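Local coordinates for protein-glutamine gamma-glutamyltransferase 2 (Pagrus major, PDB 1G0D), which catalyses the formation of isopeptide cross-links between protein glutamine and lysine residues, and the attachment of primary amines to glutamine, probably in a calcium-dependent way, at residues R291-F296 and H332-S337; K421-K426 and E434-H439. One frame throughout, in Å; residues are numbered along the deposited sequence.

Overall arrangement
Strand 290-298 links the two contacts, whose centres lie 9 Å apart. In contact 1 it pairs with strand 329-339; along its other edge it meets the 421-426 segment of contact 2. Two probable backbone hydrogen bonds support this: T294 N to S424 O at 2.9 Å, and F296 O to K421 N at 2.8 Å. N295 OD1 also packs against I423 CD1 at 3.4 Å. One sulfate ion, probably from the crystallisation liquor, touches both, binding R291 of contact 1 and, weakly, H439 of contact 2. Contact 1 carries the catalytic H332, whose side chain comes within about 3 Å, nearest atoms, of those of C272 and D355; contact 2 holds E434, a probable calcium ligand.

Contact 1. Residues R291-F296 and H332-S337; sequences RPITNF and HCWVES. With SO4 (sulfate ion), chain B.
R291 reaches E336 through a first torsion that sets CG between its own backbone N and carbonyl carbon (chi1 46°), followed by an extended chain to NE. Side by side and pointing the same way, the two residues meet at a single carboxylate oxygen: OE1 of E336 accepts from R291 NE at 2.9 Å and from R291 NH2 at 2.8 Å, close to the guanidinium plane, in a salt bridge. R291 NH1 donates to sulfate O4 at 3.1 Å, and W351 adds a cation-pi contact. In W334 a first torsion of the same kind (chi1 60°) puts CG on the side of I293, whose CG1 lies over the indole face, 3.3 Å from the five-membered-ring centroid, in a CH-pi contact closer than usual and of doubtful exact spacing. N295 CB approaches W334 CZ3 obliquely at 3.4 Å. W334 NE1 is held by Y440 OH. Six backbone hydrogen bonds join the antiparallel strands in the R291-E336, I293-W334 and N295-H332 pairs; N295 N to H332 O measures 2.7 Å. This pairing anchors the backbone of H332, whose NE2 bonds to D355 OD2 and whose side chain also touches C272: the Cys-His-Asp triad of the papain-like transglutaminase core.

Contact 2. Residues K421-K426 and E434-H439; sequences KNISTK and EDVTLH. With SO4 (sulfate ion), chain B.
T425 and E434 form an antiparallel pair hydrogen-bonded in both directions: T425 N reaches E434 O at 3.2 Å, and E434 N reaches T425 O at 2.9 Å. S424 and D435 follow in register as a non-hydrogen-bonded pair, and the touching parts of the two segments run 149° from one another. Beyond S424, V436 N donates to I423 O at 2.8 Å, after which the chain leaves the strand pairing, though T437 still packs on I423. This exit is an Asx turn. With CG of D435 anti to its backbone N (chi1 -174°), OD1 accepts from T437 N at 2.9 Å and also from T437 OG1, both donors coming from the same face of the carboxylate. The backbone bond holds T437 where its side chain meets I423, crossing it at about a right angle, with I423 CG1 touching T437 CG2 at 3.4 Å. The other branch of I423, CG2, meets V436 CG1 at 4.0 Å, again crosswise. T425 and E434 instead lie side by side; T425 CG2 rests on E434 CG at 3.8 Å, while the carboxylate of E434, probably a calcium ligand as in related enzymes, leads away. H439 NE2 donates weakly to sulfate O4 at 3.5 Å. The contact is thus the hairpin of strands 424-426 and 433-435, running into a short, weakly bonded helix at about 437-440. On one flank I423 packs against strand 290-298 and T425 OG1 bonds to P292 O; elsewhere S424 meets Y163 of strand 159-164, and K426 forms a salt bridge with E153 of helix 148-156.

Contact 1. Residues R291-F296 and H332-S337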
# COMPACT_ATOMS: atom_id res chain seq x y z
N ARG A 291 7.47 0.33 1.38
CA ARG A 291 6.81 1.63 1.32
C ARG A 291 5.79 1.69 0.20
O ARG A 291 6.07 1.28 -0.93
CB ARG A 291 7.80 2.76 1.11
CG ARG A 291 8.80 2.49 0.02
CD ARG A 291 9.66 3.69 -0.19
NE ARG A 291 10.53 3.50 -1.33
CZ ARG A 291 11.54 4.30 -1.64
NH1 ARG A 291 11.82 5.36 -0.89
NH2 ARG A 291 12.27 4.04 -2.72
N PRO A 292 4.58 2.17 0.49
CA PRO A 292 3.56 2.26 -0.56
C PRO A 292 3.90 3.33 -1.57
O PRO A 292 4.09 4.49 -1.18
CB PRO A 292 2.29 2.61 0.20
CG PRO A 292 2.59 2.23 1.60
CD PRO A 292 4.02 2.57 1.79
N ILE A 293 3.99 2.95 -2.85
CA ILE A 293 4.24 3.98 -3.86
C ILE A 293 2.99 4.19 -4.74
O ILE A 293 2.26 3.24 -5.02
CB ILE A 293 5.49 3.70 -4.74
CG1 ILE A 293 5.09 2.95 -5.92
CG2 ILE A 293 6.64 3.04 -4.00
CD1 ILE A 293 5.47 3.82 -7.04
N THR A 294 2.72 5.45 -5.12
CA THR A 294 1.56 5.81 -5.95
C THR A 294 1.97 6.34 -7.32
O THR A 294 2.85 7.18 -7.43
CB THR A 294 0.68 6.89 -5.27
OG1 THR A 294 0.21 6.40 -4.02
CG2 THR A 294 -0.52 7.17 -6.06
N ASN A 295 1.31 5.87 -8.37
CA ASN A 295 1.62 6.29 -9.73
C ASN A 295 0.50 7.13 -10.25
O ASN A 295 -0.65 6.71 -10.16
CB ASN A 295 1.74 5.06 -10.59
CG ASN A 295 2.24 5.37 -11.97
OD1 ASN A 295 2.98 6.33 -12.16
ND2 ASN A 295 1.84 4.56 -12.95
N PHE A 296 0.77 8.31 -10.79
CA PHE A 296 -0.34 9.10 -11.33
C PHE A 296 -0.37 8.89 -12.85
O PHE A 296 0.68 8.80 -13.48
CB PHE A 296 -0.19 10.55 -10.92
CG PHE A 296 -0.46 10.78 -9.43
CD1 PHE A 296 -1.76 10.91 -8.96
CD2 PHE A 296 0.59 10.84 -8.52
CE1 PHE A 296 -2.02 11.10 -7.58
CE2 PHE A 296 0.34 11.03 -7.13
CZ PHE A 296 -0.97 11.16 -6.67
N HIS A 332 -2.62 4.92 -9.26
CA HIS A 332 -2.65 3.52 -8.93
C HIS A 332 -1.51 3.30 -7.97
O HIS A 332 -0.41 3.81 -8.18
CB HIS A 332 -2.44 2.65 -10.16
CG HIS A 332 -2.26 1.20 -9.83
ND1 HIS A 332 -3.10 0.53 -8.96
CD2 HIS A 332 -1.37 0.28 -10.28
CE1 HIS A 332 -2.73 -0.74 -8.89
NE2 HIS A 332 -1.69 -0.92 -9.69
N CYS A 333 -1.77 2.52 -6.94
CA CYS A 333 -0.81 2.22 -5.92
C CYS A 333 -0.26 0.79 -5.88
O CYS A 333 -0.93 -0.18 -6.24
CB CYS A 333 -1.44 2.50 -4.56
SG CYS A 333 -2.12 4.11 -4.32
N TRP A 334 0.99 0.67 -5.44
CA TRP A 334 1.61 -0.62 -5.23
C TRP A 334 2.61 -0.45 -4.08
O TRP A 334 2.60 0.53 -3.34
CB TRP A 334 2.28 -1.19 -6.51
CG TRP A 334 3.36 -0.38 -7.12
CD1 TRP A 334 4.68 -0.34 -6.75
CD2 TRP A 334 3.25 0.51 -8.25
NE1 TRP A 334 5.39 0.52 -7.57
CE2 TRP A 334 4.53 1.05 -8.50
CE3 TRP A 334 2.18 0.90 -9.07
CZ2 TRP A 334 4.77 1.96 -9.53
CZ3 TRP A 334 2.42 1.81 -10.11
CH2 TRP A 334 3.71 2.32 -10.32
N VAL A 335 3.50 -1.41 -3.93
CA VAL A 335 4.42 -1.35 -2.83
C VAL A 335 5.82 -1.69 -3.31
O VAL A 335 5.98 -2.42 -4.27
CB VAL A 335 3.86 -2.33 -1.79
CG1 VAL A 335 4.80 -3.46 -1.48
CG2 VAL A 335 3.40 -1.57 -0.64
N GLU A 336 6.83 -1.10 -2.68
CA GLU A 336 8.23 -1.38 -3.02
C GLU A 336 8.83 -2.08 -1.79
O GLU A 336 8.65 -1.59 -0.67
CB GLU A 336 8.98 -0.07 -3.25
CG GLU A 336 9.50 0.15 -4.65
CD GLU A 336 9.97 1.56 -4.86
OE1 GLU A 336 10.56 2.16 -3.93
OE2 GLU A 336 9.76 2.10 -5.95
N SER A 337 9.51 -3.21 -1.97
CA SER A 337 10.13 -3.91 -0.83
C SER A 337 11.63 -4.02 -1.06
O SER A 337 12.07 -4.32 -2.15
CB SER A 337 9.58 -5.33 -0.65
OG SER A 337 8.28 -5.33 -0.09
S SO4 B . 15.65 5.58 -1.91
O1 SO4 B . 15.62 4.88 -3.10
O2 SO4 B . 15.83 4.65 -0.86
O3 SO4 B . 16.84 6.29 -2.02
O4 SO4 B . 14.53 6.48 -1.84

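Contact 2. Residues K421-K426 and E434-H439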
# COMPACT_ATOMS: atom_id res chain seq x y z
N LYS A 421 3.26 9.71 -13.89
CA LYS A 421 3.58 11.09 -13.68
C LYS A 421 4.30 11.49 -12.43
O LYS A 421 5.43 11.93 -12.51
CB LYS A 421 2.33 11.94 -13.87
CG LYS A 421 2.56 13.09 -14.84
CD LYS A 421 2.11 12.73 -16.24
CE LYS A 421 0.61 12.89 -16.38
NZ LYS A 421 0.21 13.03 -17.80
N ASN A 422 3.70 11.39 -11.26
CA ASN A 422 4.49 11.87 -10.13
C ASN A 422 4.61 10.78 -9.12
O ASN A 422 4.13 10.91 -8.01
CB ASN A 422 3.83 13.11 -9.52
CG ASN A 422 3.99 14.37 -10.41
OD1 ASN A 422 5.06 14.62 -10.96
ND2 ASN A 422 2.92 15.16 -10.55
N ILE A 423 5.22 9.69 -9.53
CA ILE A 423 5.41 8.56 -8.64
C ILE A 423 5.78 9.14 -7.28
O ILE A 423 6.74 9.88 -7.15
CB ILE A 423 6.49 7.66 -9.21
CG1 ILE A 423 6.56 7.89 -10.73
CG2 ILE A 423 6.22 6.22 -8.87
CD1 ILE A 423 6.31 6.66 -11.56
N SER A 424 4.99 8.82 -6.27
CA SER A 424 5.18 9.37 -4.94
C SER A 424 5.23 8.33 -3.85
O SER A 424 4.62 7.27 -3.97
CB SER A 424 4.00 10.30 -4.63
OG SER A 424 4.02 11.44 -5.46
N THR A 425 5.97 8.65 -2.79
CA THR A 425 6.06 7.80 -1.62
C THR A 425 6.29 8.78 -0.47
O THR A 425 6.71 9.91 -0.69
CB THR A 425 7.20 6.78 -1.71
OG1 THR A 425 7.01 5.79 -0.70
CG2 THR A 425 8.56 7.43 -1.48
N LYS A 426 5.98 8.37 0.75
CA LYS A 426 6.19 9.26 1.90
C LYS A 426 7.67 9.50 2.21
O LYS A 426 8.52 8.62 2.05
CB LYS A 426 5.50 8.71 3.17
CG LYS A 426 5.70 9.57 4.44
CD LYS A 426 5.01 8.98 5.66
CE LYS A 426 5.58 9.53 6.97
NZ LYS A 426 7.07 9.43 6.99
N GLU A 434 7.55 12.54 -1.51
CA GLU A 434 8.84 12.41 -2.11
C GLU A 434 8.63 11.96 -3.53
O GLU A 434 8.13 10.87 -3.76
CB GLU A 434 9.61 11.35 -1.34
CG GLU A 434 10.59 10.56 -2.15
CD GLU A 434 11.97 10.71 -1.60
OE1 GLU A 434 12.78 9.74 -1.68
OE2 GLU A 434 12.23 11.83 -1.09
N ASP A 435 9.00 12.79 -4.50
CA ASP A 435 8.81 12.36 -5.89
C ASP A 435 9.90 11.36 -6.27
O ASP A 435 11.06 11.69 -6.42
CB ASP A 435 8.80 13.55 -6.83
CG ASP A 435 8.47 13.16 -8.25
OD1 ASP A 435 9.13 12.23 -8.76
OD2 ASP A 435 7.55 13.76 -8.85
N VAL A 436 9.47 10.14 -6.48
CA VAL A 436 10.34 9.02 -6.75
C VAL A 436 10.37 8.63 -8.25
O VAL A 436 10.95 7.63 -8.64
CB VAL A 436 9.85 7.92 -5.75
CG1 VAL A 436 9.29 6.78 -6.42
CG2 VAL A 436 10.93 7.55 -4.83
N THR A 437 9.83 9.48 -9.11
CA THR A 437 9.74 9.18 -10.54
C THR A 437 11.04 8.79 -11.20
O THR A 437 11.14 7.76 -11.89
CB THR A 437 9.09 10.36 -11.34
OG1 THR A 437 8.00 10.92 -10.60
CG2 THR A 437 8.55 9.87 -12.69
N LEU A 438 12.07 9.58 -11.00
CA LEU A 438 13.33 9.24 -11.62
C LEU A 438 13.92 7.85 -11.25
O LEU A 438 14.80 7.38 -11.94
CB LEU A 438 14.33 10.36 -11.35
CG LEU A 438 15.61 10.11 -12.13
CD1 LEU A 438 15.40 10.39 -13.59
CD2 LEU A 438 16.68 11.00 -11.59
N HIS A 439 13.44 7.20 -10.18
CA HIS A 439 13.95 5.86 -9.82
C HIS A 439 13.39 4.92 -10.88
O HIS A 439 13.92 3.82 -11.13
CB HIS A 439 13.36 5.30 -8.53
CG HIS A 439 13.69 6.05 -7.29
ND1 HIS A 439 14.50 7.16 -7.27
CD2 HIS A 439 13.32 5.83 -6.00
CE1 HIS A 439 14.61 7.61 -6.02
NE2 HIS A 439 13.91 6.82 -5.24
S SO4 B . 15.65 5.58 -1.91
O1 SO4 B . 15.62 4.88 -3.10
O2 SO4 B . 15.83 4.65 -0.86
O3 SO4 B . 16.84 6.29 -2.02
O4 SO4 B . 14.53 6.48 -1.84